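Local coordinates for protein alanyl-tRNA synthetase (Aquifex aeolicus, PDB 3G98) that probably joins alanine to its tRNA and clears mischarged tRNA, its C-Ala domain bringing editing and aminoacylation together on one tRNA, at residues M1-E4 with F9-H12; K37-I42 with K58-K63. One frame throughout, in Å; residues are numbered along the deposited sequence.

Contact 1: M1-E4 with F9-H12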
ATOM      1  N   MET A   1       6.599   6.686  -9.057  1.00 47.33           N
ATOM      2  CA  MET A   1       5.545   6.860  -8.012  1.00 48.60           C
ATOM      3  C   MET A   1       5.421   8.292  -7.486  1.00 45.60           C
ATOM      4  O   MET A   1       6.322   9.112  -7.656  1.00 44.08           O
ATOM      5  CB  MET A   1       5.771   5.889  -6.855  1.00 60.93           C
ATOM      6  CG  MET A   1       7.182   5.857  -6.324  1.00 57.39           C
ATOM      7  SD  MET A   1       7.317   4.617  -5.027  1.00 48.07           S
ATOM      8  CE  MET A   1       6.392   5.410  -3.719  1.00 41.77           C
ATOM      9  N   LYS A   2       4.292   8.564  -6.836  1.00 28.32           N
ATOM     10  CA  LYS A   2       3.899   9.907  -6.410  1.00 25.31           C
ATOM     11  C   LYS A   2       3.983  10.122  -4.897  1.00 33.83           C
ATOM     12  O   LYS A   2       4.003   9.178  -4.115  1.00 23.32           O
ATOM     13  CB  LYS A   2       2.452  10.183  -6.842  1.00 32.65           C
ATOM     14  CG  LYS A   2       2.284  10.706  -8.265  1.00 56.72           C
ATOM     15  CD  LYS A   2       2.614   9.654  -9.310  1.00 55.26           C
ATOM     16  CE  LYS A   2       2.077  10.047 -10.680  1.00 65.64           C
ATOM     17  NZ  LYS A   2       2.757  11.243 -11.246  1.00 49.52           N
ATOM     18  N   GLU A   3       3.991  11.384  -4.495  1.00 28.31           N
ATOM     19  CA  GLU A   3       3.955  11.737  -3.086  1.00 27.23           C
ATOM     20  C   GLU A   3       2.876  12.783  -2.847  1.00 36.42           C
ATOM     21  O   GLU A   3       2.788  13.776  -3.571  1.00 29.30           O
ATOM     22  CB  GLU A   3       5.315  12.273  -2.628  1.00 32.44           C
ATOM     23  CG  GLU A   3       5.283  12.894  -1.242  1.00 41.56           C
ATOM     24  CD  GLU A   3       6.641  13.380  -0.780  1.00 38.46           C
ATOM     25  OE1 GLU A   3       7.657  12.985  -1.388  1.00 32.30           O
ATOM     26  OE2 GLU A   3       6.690  14.158   0.197  1.00 34.50           O
ATOM     27  N   GLU A   4       2.061  12.552  -1.827  1.00 28.03           N
ATOM     28  CA  GLU A   4       0.969  13.450  -1.483  1.00 32.53           C
ATOM     29  C   GLU A   4       0.675  13.425   0.011  1.00 36.04           C
ATOM     30  O   GLU A   4       0.505  12.357   0.597  1.00 25.76           O
ATOM     31  CB  GLU A   4      -0.294  13.041  -2.241  1.00 31.52           C
ATOM     32  CG  GLU A   4      -1.524  13.848  -1.857  1.00 40.07           C
ATOM     33  CD  GLU A   4      -2.753  13.473  -2.664  1.00 42.39           C
ATOM     34  OE1 GLU A   4      -2.611  12.777  -3.695  1.00 32.23           O
ATOM     35  OE2 GLU A   4      -3.861  13.881  -2.265  1.00 35.37           O
ATOM     36  N   PHE A   9      -0.550  12.593   7.366  1.00 20.90           N
ATOM     37  CA  PHE A   9       0.363  11.586   6.814  1.00 35.24           C
ATOM     38  C   PHE A   9       0.956  12.014   5.473  1.00 28.24           C
ATOM     39  O   PHE A   9       0.420  12.897   4.807  1.00 31.10           O
ATOM     40  CB  PHE A   9      -0.370  10.248   6.653  1.00 27.56           C
ATOM     41  CG  PHE A   9      -1.229   9.885   7.832  1.00 30.22           C
ATOM     42  CD1 PHE A   9      -2.614   9.978   7.754  1.00 36.31           C
ATOM     43  CD2 PHE A   9      -0.657   9.476   9.025  1.00 34.40           C
ATOM     44  CE1 PHE A   9      -3.410   9.653   8.843  1.00 39.92           C
ATOM     45  CE2 PHE A   9      -1.450   9.148  10.120  1.00 35.64           C
ATOM     46  CZ  PHE A   9      -2.824   9.237  10.027  1.00 34.18           C
ATOM     47  N   THR A  10       2.074  11.393   5.091  1.00 25.02           N
ATOM     48  CA  THR A  10       2.624  11.546   3.742  1.00 27.79           C
ATOM     49  C   THR A  10       2.474  10.223   2.988  1.00 29.76           C
ATOM     50  O   THR A  10       3.071   9.204   3.362  1.00 20.70           O
ATOM     51  CB  THR A  10       4.114  11.973   3.750  1.00 32.62           C
ATOM     52  OG1 THR A  10       4.253  13.251   4.383  1.00 36.61           O
ATOM     53  CG2 THR A  10       4.659  12.071   2.327  1.00 25.31           C
ATOM     54  N   LEU A  11       1.665  10.242   1.935  1.00 23.71           N
ATOM     55  CA  LEU A  11       1.402   9.041   1.146  1.00 24.65           C
ATOM     56  C   LEU A  11       2.331   8.937  -0.057  1.00 23.48           C
ATOM     57  O   LEU A  11       2.433   9.867  -0.853  1.00 25.91           O
ATOM     58  CB  LEU A  11      -0.058   9.001   0.684  1.00 23.10           C
ATOM     59  CG  LEU A  11      -0.437   7.812  -0.208  1.00 19.89           C
ATOM     60  CD1 LEU A  11      -0.281   6.497   0.538  1.00 20.60           C
ATOM     61  CD2 LEU A  11      -1.868   7.963  -0.733  1.00 22.24           C
ATOM     62  N   HIS A  12       3.025   7.805  -0.160  1.00 19.93           N
ATOM     63  CA  HIS A  12       3.844   7.481  -1.325  1.00 25.95           C
ATOM     64  C   HIS A  12       3.197   6.302  -2.044  1.00 23.06           C
ATOM     65  O   HIS A  12       2.953   5.243  -1.445  1.00 23.98           O
ATOM     66  CB  HIS A  12       5.274   7.110  -0.908  1.00 27.54           C
ATOM     67  CG  HIS A  12       5.937   8.138  -0.048  1.00 28.29           C
ATOM     68  ND1 HIS A  12       6.609   9.223  -0.571  1.00 27.29           N
ATOM     69  CD2 HIS A  12       6.022   8.255   1.299  1.00 31.66           C
ATOM     70  CE1 HIS A  12       7.078   9.966   0.418  1.00 33.70           C
ATOM     71  NE2 HIS A  12       6.736   9.399   1.562  1.00 31.23           N
TER
HETATM   72  O   HOH W   1       6.631   9.067  -3.221  1.00 35.51           O

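Contact 2: K37-I42 with K58-K63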
ATOM      1  N   LYS A  37       5.884   9.662   9.609  1.00 22.07           N
ATOM      2  CA  LYS A  37       4.495   9.799   9.185  1.00 34.10           C
ATOM      3  C   LYS A  37       4.241   9.275   7.769  1.00 31.52           C
ATOM      4  O   LYS A  37       3.302   9.710   7.111  1.00 25.08           O
ATOM      5  CB  LYS A  37       4.054  11.263   9.276  1.00 37.84           C
ATOM      6  CG  LYS A  37       4.909  12.220   8.458  1.00 35.72           C
ATOM      7  CD  LYS A  37       4.416  13.654   8.585  1.00 36.57           C
ATOM      8  CE  LYS A  37       3.231  13.916   7.670  1.00 42.81           C
ATOM      9  NZ  LYS A  37       2.687  15.293   7.856  1.00 44.89           N
ATOM     10  N   ASP A  38       5.068   8.339   7.309  1.00 25.04           N
ATOM     11  CA  ASP A  38       4.948   7.801   5.951  1.00 27.73           C
ATOM     12  C   ASP A  38       3.951   6.650   5.844  1.00 19.52           C
ATOM     13  O   ASP A  38       3.910   5.772   6.701  1.00 21.85           O
ATOM     14  CB  ASP A  38       6.306   7.307   5.451  1.00 31.17           C
ATOM     15  CG  ASP A  38       7.332   8.417   5.342  1.00 45.06           C
ATOM     16  OD1 ASP A  38       6.971   9.540   4.929  1.00 39.35           O
ATOM     17  OD2 ASP A  38       8.508   8.160   5.669  1.00 50.38           O
ATOM     18  N   VAL A  39       3.155   6.672   4.781  1.00 18.97           N
ATOM     19  CA  VAL A  39       2.310   5.554   4.397  1.00 22.85           C
ATOM     20  C   VAL A  39       2.697   5.224   2.959  1.00 24.39           C
ATOM     21  O   VAL A  39       2.697   6.094   2.092  1.00 22.82           O
ATOM     22  CB  VAL A  39       0.791   5.906   4.458  1.00 23.24           C
ATOM     23  CG1 VAL A  39      -0.056   4.690   4.071  1.00 22.73           C
ATOM     24  CG2 VAL A  39       0.391   6.413   5.850  1.00 23.75           C
ATOM     25  N   VAL A  40       3.048   3.972   2.704  1.00 18.02           N
ATOM     26  CA  VAL A  40       3.510   3.573   1.376  1.00 15.66           C
ATOM     27  C   VAL A  40       2.548   2.544   0.814  1.00 23.91           C
ATOM     28  O   VAL A  40       2.286   1.518   1.451  1.00 23.65           O
ATOM     29  CB  VAL A  40       4.918   2.955   1.448  1.00 16.88           C
ATOM     30  CG1 VAL A  40       5.406   2.539   0.063  1.00 23.07           C
ATOM     31  CG2 VAL A  40       5.889   3.916   2.129  1.00 17.52           C
ATOM     32  N   PHE A  41       2.000   2.821  -0.365  1.00 18.72           N
ATOM     33  CA  PHE A  41       1.123   1.861  -1.029  1.00 16.93           C
ATOM     34  C   PHE A  41       1.645   1.638  -2.428  1.00 19.70           C
ATOM     35  O   PHE A  41       1.438   2.456  -3.321  1.00 21.92           O
ATOM     36  CB  PHE A  41      -0.324   2.378  -1.030  1.00 20.22           C
ATOM     37  CG  PHE A  41      -1.302   1.517  -1.798  1.00 20.39           C
ATOM     38  CD1 PHE A  41      -1.251   0.124  -1.734  1.00 21.89           C
ATOM     39  CD2 PHE A  41      -2.300   2.112  -2.562  1.00 24.09           C
ATOM     40  CE1 PHE A  41      -2.176  -0.657  -2.437  1.00 25.29           C
ATOM     41  CE2 PHE A  41      -3.225   1.341  -3.250  1.00 27.26           C
ATOM     42  CZ  PHE A  41      -3.154  -0.048  -3.193  1.00 23.04           C
ATOM     43  N   ILE A  42       2.362   0.540  -2.621  1.00 17.50           N
ATOM     44  CA  ILE A  42       2.921   0.283  -3.941  1.00 17.79           C
ATOM     45  C   ILE A  42       2.469  -1.073  -4.437  1.00 20.84           C
ATOM     46  O   ILE A  42       2.113  -1.958  -3.655  1.00 23.06           O
ATOM     47  CB  ILE A  42       4.462   0.403  -3.989  1.00 18.12           C
ATOM     48  CG1 ILE A  42       5.119  -0.590  -3.026  1.00 22.36           C
ATOM     49  CG2 ILE A  42       4.895   1.844  -3.704  1.00 21.66           C
ATOM     50  CD1 ILE A  42       6.650  -0.573  -3.070  1.00 23.36           C
ATOM     51  N   LYS A  58       6.707   3.079  11.642  1.00 25.17           N
ATOM     52  CA  LYS A  58       6.328   2.327  12.837  1.00 26.09           C
ATOM     53  C   LYS A  58       5.585   3.190  13.859  1.00 23.66           C
ATOM     54  O   LYS A  58       4.700   2.697  14.573  1.00 27.24           O
ATOM     55  CB  LYS A  58       7.532   1.620  13.468  1.00 31.19           C
ATOM     56  CG  LYS A  58       7.157   0.800  14.694  1.00 59.87           C
ATOM     57  CD  LYS A  58       7.752  -0.600  14.657  1.00 63.33           C
ATOM     58  CE  LYS A  58       7.100  -1.478  15.729  1.00 61.57           C
ATOM     59  NZ  LYS A  58       7.299  -2.930  15.444  1.00 56.40           N
ATOM     60  N   GLU A  59       5.920   4.477  13.902  1.00 27.57           N
ATOM     61  CA  GLU A  59       5.318   5.403  14.864  1.00 23.82           C
ATOM     62  C   GLU A  59       3.808   5.585  14.680  1.00 41.31           C
ATOM     63  O   GLU A  59       3.115   5.952  15.619  1.00 23.92           O
ATOM     64  CB  GLU A  59       6.010   6.767  14.815  1.00 31.29           C
ATOM     65  CG  GLU A  59       7.447   6.757  15.328  1.00 36.03           C
ATOM     66  CD  GLU A  59       8.457   6.343  14.267  1.00 49.31           C
ATOM     67  OE1 GLU A  59       8.048   6.024  13.126  1.00 28.49           O
ATOM     68  OE2 GLU A  59       9.669   6.346  14.576  1.00 50.11           O
ATOM     69  N   ILE A  60       3.299   5.325  13.477  1.00 31.31           N
ATOM     70  CA  ILE A  60       1.881   5.557  13.188  1.00 27.56           C
ATOM     71  C   ILE A  60       1.081   4.268  12.961  1.00 21.85           C
ATOM     72  O   ILE A  60      -0.032   4.300  12.435  1.00 27.11           O
ATOM     73  CB  ILE A  60       1.692   6.511  11.984  1.00 23.49           C
ATOM     74  CG1 ILE A  60       2.236   5.875  10.699  1.00 23.53           C
ATOM     75  CG2 ILE A  60       2.366   7.845  12.254  1.00 35.92           C
ATOM     76  CD1 ILE A  60       1.860   6.630   9.436  1.00 28.74           C
ATOM     77  N   SER A  61       1.655   3.142  13.379  1.00 26.79           N
ATOM     78  CA  SER A  61       1.029   1.813  13.279  1.00 25.63           C
ATOM     79  C   SER A  61      -0.373   1.709  13.886  1.00 24.96           C
ATOM     80  O   SER A  61      -1.225   0.988  13.361  1.00 32.85           O
ATOM     81  CB  SER A  61       1.929   0.758  13.943  1.00 30.62           C
ATOM     82  OG  SER A  61       3.132   0.572  13.217  1.00 58.83           O
ATOM     83  N   ASP A  62      -0.611   2.396  15.001  1.00 29.52           N
ATOM     84  CA  ASP A  62      -1.941   2.380  15.611  1.00 24.76           C
ATOM     85  C   ASP A  62      -2.900   3.252  14.821  1.00 24.92           C
ATOM     86  O   ASP A  62      -4.083   2.939  14.702  1.00 30.85           O
ATOM     87  CB  ASP A  62      -1.898   2.834  17.078  1.00 27.53           C
ATOM     88  CG  ASP A  62      -1.520   1.713  18.029  1.00 45.91           C
ATOM     89  OD1 ASP A  62      -1.457   0.548  17.582  1.00 35.97           O
ATOM     90  OD2 ASP A  62      -1.291   1.995  19.226  1.00 45.96           O
ATOM     91  N   LYS A  63      -2.377   4.351  14.286  1.00 22.29           N
ATOM     92  CA  LYS A  63      -3.175   5.294  13.518  1.00 20.37           C
ATOM     93  C   LYS A  63      -3.580   4.717  12.174  1.00 23.21           C
ATOM     94  O   LYS A  63      -4.745   4.807  11.781  1.00 30.48           O
ATOM     95  CB  LYS A  63      -2.414   6.604  13.320  1.00 17.26           C
ATOM     96  CG  LYS A  63      -2.220   7.374  14.614  1.00 20.04           C
ATOM     97  CD  LYS A  63      -1.336   8.592  14.429  1.00 16.26           C
ATOM     98  CE  LYS A  63      -1.044   9.236  15.780  1.00 17.36           C
ATOM     99  NZ  LYS A  63      -0.171  10.435  15.680  1.00 20.63           N
TER

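Contact 1: M1-E4 with F9-H12
His12 and Glu3 lie side by side across the first two strands, their side chains pointing the same way. The carboxylate comes to the edge of the imidazole, OE1 of Glu3 standing 3.6 Å from CE1 of His12, with the two planes 62° apart. Glu3 is extended, its CG anti to the backbone N (chi1 170°), and this carries OE2 to 3.6 Å from the CG2 methyl of Thr10. At the root of the His12 side chain, the bent chain of Met1 brings CE to 3.5 Å from CB of His12. In the ring plane a water binds ND1 of His12 at 2.7 Å and bonds weakly to the carbonyl of Lys2. These residues belong to an antiparallel beta hairpin: Glu3 faces His12 as a non-hydrogen-bonded pair, while Glu4 and Leu11 form a hydrogen-bonded pair, Glu4 N to Leu11 O at 2.9 Å and Leu11 N to Glu4 O at 2.8 Å. With an alanine at His12, the water would probably lose its ring partner and Glu3 the edge beside it. Farther out, NE2 of His12 bonds weakly to Asp38. On the other face, apolar Leu11 suits its buried place against Leu105 of helix 98-110, where Glu4 pairs with Lys106.

Contact 2: K37-I42 with K58-K63
Ile60 reaches the start of strand 38-46 with one methyl, CD1, which meets Lys37, Asp38 and Val39 in turn. Its CG1 sits between its own backbone N and carbonyl carbon (chi1 65°); CB already points toward the strand, and the extended chain (chi2 169°) sets CD1 against it. There CD1 lies 3.5 Å from Asp38 O and 3.9 Å from the carbonyl carbon of Lys37. The side chain of Val39 crosses that of Ile60 at about a right angle. With CG1 of Val39 anti to the backbone N (chi1 -179°), it is the other methyl, CG2, that meets CD1 of Ile60, at 3.9 Å. Two branched apolar residues suit this buried spot, which Phe9 and Val56 help to line. Lys37 takes part through its backbone, its side chain starting off away from the loop, while the carboxylate of Asp38 is held by the backbone N of Thr35. Within 58-63, Ser61 OG donates a 3.0 Å hydrogen bond to Lys58 O, a hydroxyl small enough to bond back to the backbone three residues earlier. In this alpha and beta fold, the loop from strand 49-56 to helix 66-76 folds back so that its isoleucine packs on the beginning of the inner strand 38-46.

In the fold
From the N terminus, strand 2-6 turns straight back into strand 9-17, and contact 1 closes this short hairpin with only four residues between its segments. The chain then passes through helix 21-31 and re-enters the sheet as strand 38-46, parallel to 9-17 and beside it. Contact 2 opens there and closes after the hairpin of strands 38-46 and 49-56, in the loop leading to helix 66-76. The two contacts are therefore in series, neither nested nor crossed. They meet in the sheet: His12 O lies 2.8 Å from Phe41 N, a probable hydrogen bond, while Phe9 touches Ile60, bringing the first hairpin against the loop.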